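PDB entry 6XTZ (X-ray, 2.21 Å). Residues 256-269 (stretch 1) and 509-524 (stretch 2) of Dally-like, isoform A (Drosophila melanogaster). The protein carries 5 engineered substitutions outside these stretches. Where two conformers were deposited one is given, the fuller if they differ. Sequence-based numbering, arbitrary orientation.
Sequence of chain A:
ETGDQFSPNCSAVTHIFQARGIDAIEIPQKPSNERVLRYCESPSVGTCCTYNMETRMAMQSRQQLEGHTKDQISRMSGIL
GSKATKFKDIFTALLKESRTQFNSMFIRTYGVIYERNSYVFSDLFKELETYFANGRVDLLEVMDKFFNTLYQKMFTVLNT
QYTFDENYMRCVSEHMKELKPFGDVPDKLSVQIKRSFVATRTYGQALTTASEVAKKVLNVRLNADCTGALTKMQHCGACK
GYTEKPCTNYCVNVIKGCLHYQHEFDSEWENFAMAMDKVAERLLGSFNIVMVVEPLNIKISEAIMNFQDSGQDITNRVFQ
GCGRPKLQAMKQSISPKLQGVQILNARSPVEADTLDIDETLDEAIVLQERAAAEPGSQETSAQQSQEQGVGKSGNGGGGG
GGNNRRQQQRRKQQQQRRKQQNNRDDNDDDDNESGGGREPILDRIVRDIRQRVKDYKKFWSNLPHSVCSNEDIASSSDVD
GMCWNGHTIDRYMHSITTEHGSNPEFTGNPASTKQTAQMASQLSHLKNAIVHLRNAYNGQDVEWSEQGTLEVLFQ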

# COMPACT_ATOMS: atom_id res chain seq x y z
N LYS A 256 -0.74 -10.42 20.04
CA LYS A 256 0.28 -9.44 19.68
C LYS A 256 1.67 -10.06 19.72
O LYS A 256 2.52 -9.74 18.87
CB LYS A 256 0.21 -8.23 20.61
CG LYS A 256 -0.84 -7.20 20.23
CD LYS A 256 -0.62 -5.90 20.98
CE LYS A 256 -1.49 -4.78 20.42
NZ LYS A 256 -1.14 -3.46 21.01
N GLY A 257 1.93 -10.93 20.69
CA GLY A 257 3.22 -11.60 20.74
C GLY A 257 3.39 -12.63 19.65
O GLY A 257 4.46 -12.74 19.04
N CYS A 258 2.33 -13.41 19.38
CA CYS A 258 2.37 -14.36 18.28
C CYS A 258 2.64 -13.65 16.95
O CYS A 258 3.38 -14.17 16.10
CB CYS A 258 1.06 -15.14 18.21
SG CYS A 258 0.90 -16.48 19.41
N LEU A 259 2.07 -12.47 16.77
CA LEU A 259 2.22 -11.70 15.54
C LEU A 259 3.18 -10.53 15.70
O LEU A 259 3.09 -9.54 14.97
CB LEU A 259 0.85 -11.19 15.06
CG LEU A 259 -0.27 -12.23 14.98
CD1 LEU A 259 -1.54 -11.57 14.46
CD2 LEU A 259 0.14 -13.40 14.10
N HIS A 260 4.12 -10.63 16.65
CA HIS A 260 5.02 -9.51 16.91
C HIS A 260 6.01 -9.28 15.78
O HIS A 260 6.58 -8.19 15.68
CB HIS A 260 5.78 -9.73 18.22
CG HIS A 260 6.56 -8.53 18.67
ND1 HIS A 260 5.96 -7.32 18.94
CD2 HIS A 260 7.88 -8.36 18.90
CE1 HIS A 260 6.89 -6.45 19.31
NE2 HIS A 260 8.06 -7.06 19.29
N TYR A 261 6.24 -10.28 14.92
CA TYR A 261 7.10 -10.08 13.76
C TYR A 261 6.54 -9.05 12.79
O TYR A 261 7.25 -8.64 11.87
CB TYR A 261 7.32 -11.41 13.04
CG TYR A 261 6.08 -12.02 12.43
CD1 TYR A 261 5.26 -12.87 13.17
CD2 TYR A 261 5.72 -11.76 11.11
CE1 TYR A 261 4.12 -13.43 12.62
CE2 TYR A 261 4.59 -12.32 10.56
CZ TYR A 261 3.79 -13.15 11.31
OH TYR A 261 2.66 -13.70 10.75
N GLN A 262 5.30 -8.61 12.99
CA GLN A 262 4.66 -7.60 12.16
C GLN A 262 4.74 -6.21 12.76
O GLN A 262 4.05 -5.30 12.28
CB GLN A 262 3.19 -7.97 11.92
CG GLN A 262 2.98 -9.33 11.30
CD GLN A 262 1.52 -9.76 11.32
OE1 GLN A 262 0.69 -9.12 11.95
NE2 GLN A 262 1.22 -10.84 10.62
N HIS A 263 5.57 -6.01 13.79
CA HIS A 263 5.57 -4.74 14.52
C HIS A 263 6.03 -3.59 13.64
O HIS A 263 5.30 -2.61 13.44
CB HIS A 263 6.44 -4.85 15.77
CG HIS A 263 6.34 -3.65 16.66
ND1 HIS A 263 5.29 -3.45 17.53
CD2 HIS A 263 7.16 -2.58 16.81
CE1 HIS A 263 5.47 -2.32 18.19
NE2 HIS A 263 6.60 -1.77 17.77
N GLU A 264 7.26 -3.69 13.12
CA GLU A 264 7.78 -2.67 12.20
C GLU A 264 6.90 -2.56 10.97
O GLU A 264 6.61 -1.45 10.50
CB GLU A 264 9.21 -3.01 11.80
CG GLU A 264 10.27 -2.74 12.85
CD GLU A 264 11.61 -3.34 12.48
OE1 GLU A 264 11.78 -4.57 12.63
OE2 GLU A 264 12.50 -2.59 12.01
N PHE A 265 6.47 -3.70 10.43
CA PHE A 265 5.65 -3.69 9.22
C PHE A 265 4.33 -2.98 9.45
O PHE A 265 3.81 -2.33 8.54
CB PHE A 265 5.41 -5.13 8.75
CG PHE A 265 4.88 -5.23 7.35
CD1 PHE A 265 5.74 -5.17 6.26
CD2 PHE A 265 3.52 -5.39 7.12
CE1 PHE A 265 5.25 -5.27 4.97
CE2 PHE A 265 3.03 -5.49 5.83
CZ PHE A 265 3.90 -5.43 4.76
N ASP A 266 3.78 -3.08 10.66
CA ASP A 266 2.54 -2.38 10.98
C ASP A 266 2.73 -0.87 10.96
O ASP A 266 1.91 -0.14 10.41
CB ASP A 266 2.01 -2.85 12.33
CG ASP A 266 0.93 -1.94 12.88
OD1 ASP A 266 -0.06 -1.70 12.17
OD2 ASP A 266 1.08 -1.48 14.03
N SER A 267 3.83 -0.38 11.56
CA SER A 267 4.04 1.06 11.62
C SER A 267 4.30 1.65 10.24
O SER A 267 3.77 2.72 9.91
CB SER A 267 5.19 1.38 12.58
OG SER A 267 6.41 0.85 12.11
N GLU A 268 5.09 0.96 9.42
CA GLU A 268 5.33 1.44 8.07
C GLU A 268 4.08 1.33 7.20
O GLU A 268 3.91 2.13 6.27
CB GLU A 268 6.50 0.69 7.43
CG GLU A 268 7.83 0.90 8.13
CD GLU A 268 8.33 2.33 8.03
OE1 GLU A 268 7.82 3.09 7.18
OE2 GLU A 268 9.24 2.70 8.81
N TRP A 269 3.22 0.35 7.48
CA TRP A 269 1.95 0.26 6.76
C TRP A 269 1.10 1.50 7.00
O TRP A 269 0.42 1.99 6.09
CB TRP A 269 1.20 -1.00 7.19
CG TRP A 269 -0.05 -1.27 6.41
CD1 TRP A 269 -1.32 -0.88 6.72
CD2 TRP A 269 -0.15 -2.01 5.18
NE1 TRP A 269 -2.21 -1.33 5.77
CE2 TRP A 269 -1.51 -2.03 4.81
CE3 TRP A 269 0.78 -2.67 4.37
CZ2 TRP A 269 -1.97 -2.67 3.66
CZ3 TRP A 269 0.32 -3.30 3.22
CH2 TRP A 269 -1.03 -3.29 2.88
N ASN A 509 12.03 -11.97 23.56
CA ASN A 509 11.45 -11.30 22.40
C ASN A 509 10.50 -12.25 21.68
O ASN A 509 10.95 -13.28 21.17
CB ASN A 509 12.55 -10.83 21.46
CG ASN A 509 12.01 -10.08 20.25
OD1 ASN A 509 10.87 -9.61 20.25
ND2 ASN A 509 12.82 -9.98 19.21
N PRO A 510 9.20 -11.94 21.60
CA PRO A 510 8.27 -12.85 20.92
C PRO A 510 8.58 -13.06 19.45
O PRO A 510 8.19 -14.09 18.89
CB PRO A 510 6.91 -12.17 21.10
CG PRO A 510 7.09 -11.23 22.25
CD PRO A 510 8.52 -10.78 22.18
N ALA A 511 9.27 -12.11 18.80
CA ALA A 511 9.63 -12.24 17.40
C ALA A 511 11.01 -12.89 17.29
O ALA A 511 11.99 -12.37 17.84
CB ALA A 511 9.62 -10.88 16.71
N SER A 512 11.08 -14.02 16.60
CA SER A 512 12.34 -14.72 16.42
C SER A 512 13.12 -14.13 15.25
O SER A 512 12.58 -13.44 14.39
CB SER A 512 12.09 -16.21 16.18
OG SER A 512 11.33 -16.43 15.01
N THR A 513 14.42 -14.43 15.23
CA THR A 513 15.28 -13.92 14.17
C THR A 513 14.86 -14.45 12.80
O THR A 513 15.00 -13.76 11.79
CB THR A 513 16.74 -14.29 14.45
OG1 THR A 513 17.08 -13.89 15.78
CG2 THR A 513 17.67 -13.59 13.46
N LYS A 514 14.33 -15.68 12.75
CA LYS A 514 13.88 -16.23 11.48
C LYS A 514 12.68 -15.47 10.94
O LYS A 514 12.56 -15.26 9.73
CB LYS A 514 13.55 -17.72 11.63
CG LYS A 514 13.02 -18.37 10.36
CD LYS A 514 12.66 -19.83 10.59
CE LYS A 514 12.11 -20.47 9.33
NZ LYS A 514 11.77 -21.91 9.52
N GLN A 515 11.78 -15.04 11.83
CA GLN A 515 10.58 -14.33 11.38
C GLN A 515 10.92 -12.94 10.85
O GLN A 515 10.42 -12.53 9.80
CB GLN A 515 9.57 -14.24 12.52
CG GLN A 515 8.94 -15.57 12.90
CD GLN A 515 7.98 -15.45 14.07
OE1 GLN A 515 8.19 -14.66 14.99
NE2 GLN A 515 6.91 -16.24 14.04
N THR A 516 11.78 -12.21 11.56
CA THR A 516 12.14 -10.87 11.10
C THR A 516 13.00 -10.92 9.85
O THR A 516 13.00 -9.96 9.06
CB THR A 516 12.86 -10.10 12.21
OG1 THR A 516 14.17 -10.66 12.41
CG2 THR A 516 12.08 -10.19 13.51
N ALA A 517 13.73 -12.02 9.64
CA ALA A 517 14.51 -12.15 8.41
C ALA A 517 13.60 -12.36 7.20
O ALA A 517 13.90 -11.88 6.11
CB ALA A 517 15.51 -13.29 8.53
N GLN A 518 12.48 -13.07 7.39
CA GLN A 518 11.52 -13.22 6.31
C GLN A 518 10.81 -11.91 6.01
O GLN A 518 10.41 -11.67 4.86
CB GLN A 518 10.49 -14.30 6.65
CG GLN A 518 11.07 -15.70 6.80
CD GLN A 518 10.00 -16.74 7.09
OE1 GLN A 518 9.84 -17.18 8.22
NE2 GLN A 518 9.25 -17.13 6.06
N MET A 519 10.63 -11.06 7.02
CA MET A 519 9.97 -9.77 6.84
C MET A 519 10.89 -8.69 6.31
O MET A 519 10.41 -7.60 5.98
CB MET A 519 9.35 -9.32 8.16
CG MET A 519 8.31 -10.27 8.73
SD MET A 519 6.76 -10.26 7.81
CE MET A 519 6.22 -8.58 8.09
N ALA A 520 12.20 -8.95 6.21
CA ALA A 520 13.15 -7.90 5.88
C ALA A 520 12.92 -7.36 4.48
O ALA A 520 12.85 -6.14 4.28
CB ALA A 520 14.58 -8.42 6.03
N SER A 521 12.79 -8.25 3.49
CA SER A 521 12.59 -7.79 2.12
C SER A 521 11.22 -7.14 1.94
O SER A 521 11.08 -6.19 1.17
CB SER A 521 12.76 -8.96 1.15
OG SER A 521 11.80 -9.97 1.39
N GLN A 522 10.21 -7.65 2.65
CA GLN A 522 8.89 -7.03 2.58
C GLN A 522 8.88 -5.67 3.25
O GLN A 522 8.19 -4.75 2.81
CB GLN A 522 7.84 -7.95 3.22
CG GLN A 522 7.28 -8.99 2.27
CD GLN A 522 8.36 -9.81 1.60
OE1 GLN A 522 9.18 -10.44 2.27
NE2 GLN A 522 8.37 -9.80 0.27
N LEU A 523 9.65 -5.52 4.34
CA LEU A 523 9.77 -4.22 4.98
C LEU A 523 10.51 -3.24 4.08
O LEU A 523 10.16 -2.05 4.03
CB LEU A 523 10.49 -4.38 6.32
CG LEU A 523 10.40 -3.22 7.30
CD1 LEU A 523 8.95 -2.97 7.69
CD2 LEU A 523 11.24 -3.53 8.52
N SER A 524 11.52 -3.71 3.35
CA SER A 524 12.29 -2.83 2.49
C SER A 524 11.48 -2.38 1.28
O SER A 524 11.57 -1.22 0.86
CB SER A 524 13.57 -3.53 2.04
OG SER A 524 14.36 -2.69 1.23
O HOH W 1 5.17 -16.33 16.40
O HOH W 2 6.45 -12.99 16.33

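The centre of the contact is apolar and is built around M519, whose side chain points toward stretch 1 and reaches it in an m, m, m conformation. Its terminal methyl packs against F265, with M519 CE 3.6 Å from F265 CB, while its sulfur approaches the edge of the Y261 ring, where M519 SD lies 3.8 Å from Y261 CD2. M519 SD sits close to the ring plane, 5.0 Å from the centroid of the Y261 ring and 86° off its normal, so this is an edge-on sulfur-aromatic contact. M519 CG also lies 3.7 Å from the backbone oxygen Y261 O. An unbranched, flexible thioether suits this place, since one chain can fold to meet both aromatic residues.

Helices 263-269 and 513-524 run nearly parallel, with 13° between their directions, and their axes come no nearer than 10.1 Å. Side chains bridge this separation. L523, one helical turn beyond M519, starts sideways, but its end comes nearer to the partner helix: L523 CD1 is 3.7 Å from F265 CA and 4.1 Å from both F265 CD1 and E268 CG. The F265 ring, carried on a t rotamer, is buried, and its edge faces the backbone of the other helix, with F265 CE1 3.7 Å from Q522 O. Farther out, the exposed E264 lies along L523, with E264 OE2 3.8 Å from L523 CD2, so the side chain, carboxylate included, lies against the leucine methyl at the exposed margin.

Toward the start of stretch 2 the backbones draw together, and the side chains between them become small. The CA atoms of Y261 and A511 are 4.9 Å apart, and those of G257 and P510 are 5.2 Å apart. A511 is buried here, its methyl group filling the space beside Y261 and H260: A511 CB is 3.9 Å from Y261 N and 3.8 Å from H260 CD2. Y261 also packs against the following helix, with Y261 CB 3.7 Å from Q515 CB. G257 permits a close approach by P510, whose CB lies 3.3 Å from G257 O; a CB on the glycine would fall only 3.6 Å from P510 CB. At the outer end, N509 OD1 lies at the edge of the H260 ring, 3.5 Å from H260 CD2, and accepts a weak hydrogen bond from A511 N at 3.3 Å.

No direct hydrogen bond crosses the contact, which buries 675 Å² in total; its polar links run through water. Water 1 donates to C258 O at 2.8 Å and accepts from Q515 NE2 at 2.9 Å, joining the end of the first helix to the first turn of helix 513-524. Water 2 accepts a weak bond from Y261 N at 3.1 Å and lies 2.8 Å from Q515 OE1. The amide of Q515 thus meets both waters, and its OE1 also accepts a weak bond from S512 N at 3.4 Å. In return, S512 OG caps the helix by accepting weakly from Q515 N at 3.5 Å.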